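Local atomic coordinates of putative glycoside hydrolase (Parabacteroides distasonis ATCC 8503, PDB entry 3GYC), a protein that probably hydrolyses glycosidic bonds in carbohydrates, as a putative glycoside hydrolase with a cellulase-like TIM-barrel domain. Residues V110-Y116 with L154-N160. Numbering follows the deposited sequence.
Sequences VGLSSWY and LYVDLCN. With EDO (1,2-ethanediol), chain F.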
loop_
_atom_site.group_PDB
_atom_site.type_symbol
_atom_site.label_atom_id
_atom_site.label_comp_id
_atom_site.label_asym_id
_atom_site.label_seq_id
_atom_site.Cartn_x
_atom_site.Cartn_y
_atom_site.Cartn_z
ATOM N N VAL A 110 -3.988 -2.343 11.530
ATOM C CA VAL A 110 -3.565 -1.264 10.627
ATOM C C VAL A 110 -2.073 -1.243 10.320
ATOM O O VAL A 110 -1.240 -1.168 11.209
ATOM C CB VAL A 110 -3.989 0.136 11.196
ATOM C CG1 VAL A 110 -3.581 1.231 10.217
ATOM C CG2 VAL A 110 -5.515 0.123 11.475
ATOM N N GLY A 111 -1.755 -1.285 9.038
ATOM C CA GLY A 111 -0.404 -1.114 8.587
ATOM C C GLY A 111 -0.178 0.369 8.318
ATOM O O GLY A 111 -0.992 1.016 7.642
ATOM N N LEU A 112 0.936 0.902 8.827
ATOM C CA LEU A 112 1.255 2.299 8.587
ATOM C C LEU A 112 2.279 2.420 7.475
ATOM O O LEU A 112 3.221 1.613 7.367
ATOM C CB LEU A 112 1.822 2.936 9.847
ATOM C CG LEU A 112 0.933 2.903 11.075
ATOM C CD1 LEU A 112 1.727 3.574 12.243
ATOM C CD2 LEU A 112 -0.471 3.536 10.851
ATOM N N SER A 113 2.093 3.436 6.663
ATOM C CA SER A 113 3.023 3.787 5.613
ATOM C C SER A 113 2.980 5.308 5.495
ATOM O O SER A 113 2.305 5.983 6.284
ATOM C CB SER A 113 2.565 3.123 4.289
ATOM O OG SER A 113 3.544 3.262 3.279
ATOM N N SER A 114 3.648 5.844 4.477
ATOM C CA SER A 114 3.489 7.270 4.130
ATOM C C SER A 114 3.859 7.537 2.692
ATOM O O SER A 114 4.757 6.891 2.135
ATOM C CB SER A 114 4.311 8.205 5.023
ATOM O OG SER A 114 3.809 9.539 4.863
ATOM N N TRP A 115 3.122 8.469 2.111
ATOM C CA TRP A 115 3.367 9.042 0.798
ATOM C C TRP A 115 4.000 10.445 0.966
ATOM O O TRP A 115 4.217 11.149 -0.014
ATOM C CB TRP A 115 2.067 9.124 -0.002
ATOM C CG TRP A 115 1.545 7.827 -0.477
ATOM C CD1 TRP A 115 1.526 7.371 -1.767
ATOM C CD2 TRP A 115 0.896 6.793 0.324
ATOM N NE1 TRP A 115 0.879 6.130 -1.803
ATOM C CE2 TRP A 115 0.523 5.754 -0.547
ATOM C CE3 TRP A 115 0.611 6.658 1.691
ATOM C CZ2 TRP A 115 -0.112 4.576 -0.099
ATOM C CZ3 TRP A 115 -0.017 5.521 2.127
ATOM C CH2 TRP A 115 -0.353 4.475 1.233
ATOM N N TYR A 116 4.282 10.841 2.217
ATOM C CA TYR A 116 4.917 12.123 2.541
ATOM C C TYR A 116 4.274 13.300 1.773
ATOM O O TYR A 116 4.929 13.993 0.967
ATOM C CB TYR A 116 6.420 11.990 2.293
ATOM C CG TYR A 116 7.004 10.972 3.216
ATOM C CD1 TYR A 116 7.363 11.330 4.524
ATOM C CD2 TYR A 116 7.200 9.656 2.814
ATOM C CE1 TYR A 116 7.875 10.397 5.410
ATOM C CE2 TYR A 116 7.701 8.705 3.698
ATOM C CZ TYR A 116 8.036 9.082 4.996
ATOM O OH TYR A 116 8.542 8.175 5.903
ATOM N N LEU A 154 -0.093 -3.241 12.660
ATOM C CA LEU A 154 0.323 -4.529 12.117
ATOM C C LEU A 154 1.786 -4.506 11.678
ATOM O O LEU A 154 2.549 -5.428 11.926
ATOM C CB LEU A 154 -0.581 -4.814 10.925
ATOM C CG LEU A 154 -0.546 -6.147 10.267
ATOM C CD1 LEU A 154 -0.953 -7.224 11.297
ATOM C CD2 LEU A 154 -1.499 -6.046 9.029
ATOM N N TYR A 155 2.159 -3.427 11.021
ATOM C CA TYR A 155 3.504 -3.241 10.528
ATOM C C TYR A 155 3.731 -1.774 10.266
ATOM O O TYR A 155 2.787 -1.000 10.197
ATOM C CB TYR A 155 3.763 -4.049 9.238
ATOM C CG TYR A 155 2.991 -3.633 7.995
ATOM C CD1 TYR A 155 3.434 -2.580 7.222
ATOM C CD2 TYR A 155 1.840 -4.301 7.580
ATOM C CE1 TYR A 155 2.757 -2.186 6.060
ATOM C CE2 TYR A 155 1.131 -3.885 6.431
ATOM C CZ TYR A 155 1.616 -2.851 5.672
ATOM O OH TYR A 155 1.019 -2.422 4.528
ATOM N N VAL A 156 5.005 -1.400 10.097
ATOM C CA VAL A 156 5.358 -0.030 9.797
ATOM C C VAL A 156 6.250 -0.049 8.592
ATOM O O VAL A 156 7.344 -0.634 8.629
ATOM C CB VAL A 156 6.083 0.674 10.980
ATOM C CG1 VAL A 156 6.562 2.113 10.577
ATOM C CG2 VAL A 156 5.178 0.675 12.201
ATOM N N ASP A 157 5.807 0.657 7.565
ATOM C CA ASP A 157 6.512 0.827 6.280
ATOM C C ASP A 157 7.001 2.265 6.226
ATOM O O ASP A 157 6.190 3.197 6.253
ATOM C CB ASP A 157 5.539 0.498 5.134
ATOM C CG ASP A 157 6.006 0.997 3.756
ATOM O OD1 ASP A 157 7.220 1.300 3.546
ATOM O OD2 ASP A 157 5.109 1.097 2.874
ATOM N N LEU A 158 8.304 2.456 6.095
ATOM C CA LEU A 158 8.864 3.814 6.139
ATOM C C LEU A 158 8.641 4.646 4.916
ATOM O O LEU A 158 8.853 5.854 4.971
ATOM C CB LEU A 158 10.363 3.815 6.537
ATOM C CG LEU A 158 10.600 3.722 8.052
ATOM C CD1 LEU A 158 10.088 2.427 8.605
ATOM C CD2 LEU A 158 12.096 3.879 8.405
ATOM N N CYS A 159 8.251 4.033 3.800
ATOM C CA CYS A 159 7.937 4.805 2.612
ATOM C C CYS A 159 7.298 4.006 1.494
ATOM O O CYS A 159 7.889 3.025 1.023
ATOM C CB CYS A 159 9.226 5.419 2.043
ATOM S SG CYS A 159 8.830 6.635 0.791
ATOM N N ASN A 160 6.097 4.427 1.070
ATOM C CA ASN A 160 5.442 3.861 -0.093
ATOM C C ASN A 160 6.338 3.879 -1.314
ATOM O O ASN A 160 6.864 4.931 -1.673
ATOM C CB ASN A 160 4.202 4.669 -0.442
ATOM C CG ASN A 160 3.550 4.210 -1.735
ATOM O OD1 ASN A 160 2.899 3.145 -1.779
ATOM N ND2 ASN A 160 3.700 5.017 -2.800
HETATM C C1 EDO F . 3.591 13.366 -2.153
HETATM O O1 EDO F . 2.519 12.592 -1.567
HETATM C C2 EDO F . 3.103 14.711 -2.748
HETATM O O2 EDO F . 2.191 15.433 -1.884
HETATM O O HOH W 1 1.072 4.406 -3.824
#
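The third and fourth strands of a TIM barrel, joined as a beta-alpha-beta unit through helix 130-146, meet here and stay joined into the loops at their C-terminal ends. Leu112 bonds through both its backbone N, to Tyr155 O (3.0 Å), and its O, from Asp157 N (2.8 Å). With CG between the backbone N and the carbonyl carbon (chi1 67°), the Tyr155 ring lies with its face over Gly111 CA, a CH-pi contact (3.9 Å from CA to ring centroid). Farther along, Ser113 OG donates to Asp157 OD2 (2.7 Å) from above the carboxylate plane, while OD1 takes Cys159 N in an Asx turn. Ser211 also bonds OD2. Without the carboxylate, as with an alanine at Asp157, the hydroxyls of Ser113 and Ser211 would probably lose a shared acceptor and the Asx turn its bond to Cys159 N. Asn160 N reaches Ser114 O, and its amide stacks on the Trp115 indole, planes 23° apart, with OD1 held by Arg55. Tyr116 OH donates to Leu158 O (2.5 Å) at the ring edge. Water 1 accepts from Trp115 NE1 (2.7 Å) and, weakly, Asn160 ND2, linking two stacked donors at the barrel end where TIM-barrel hydrolases carry their active sites.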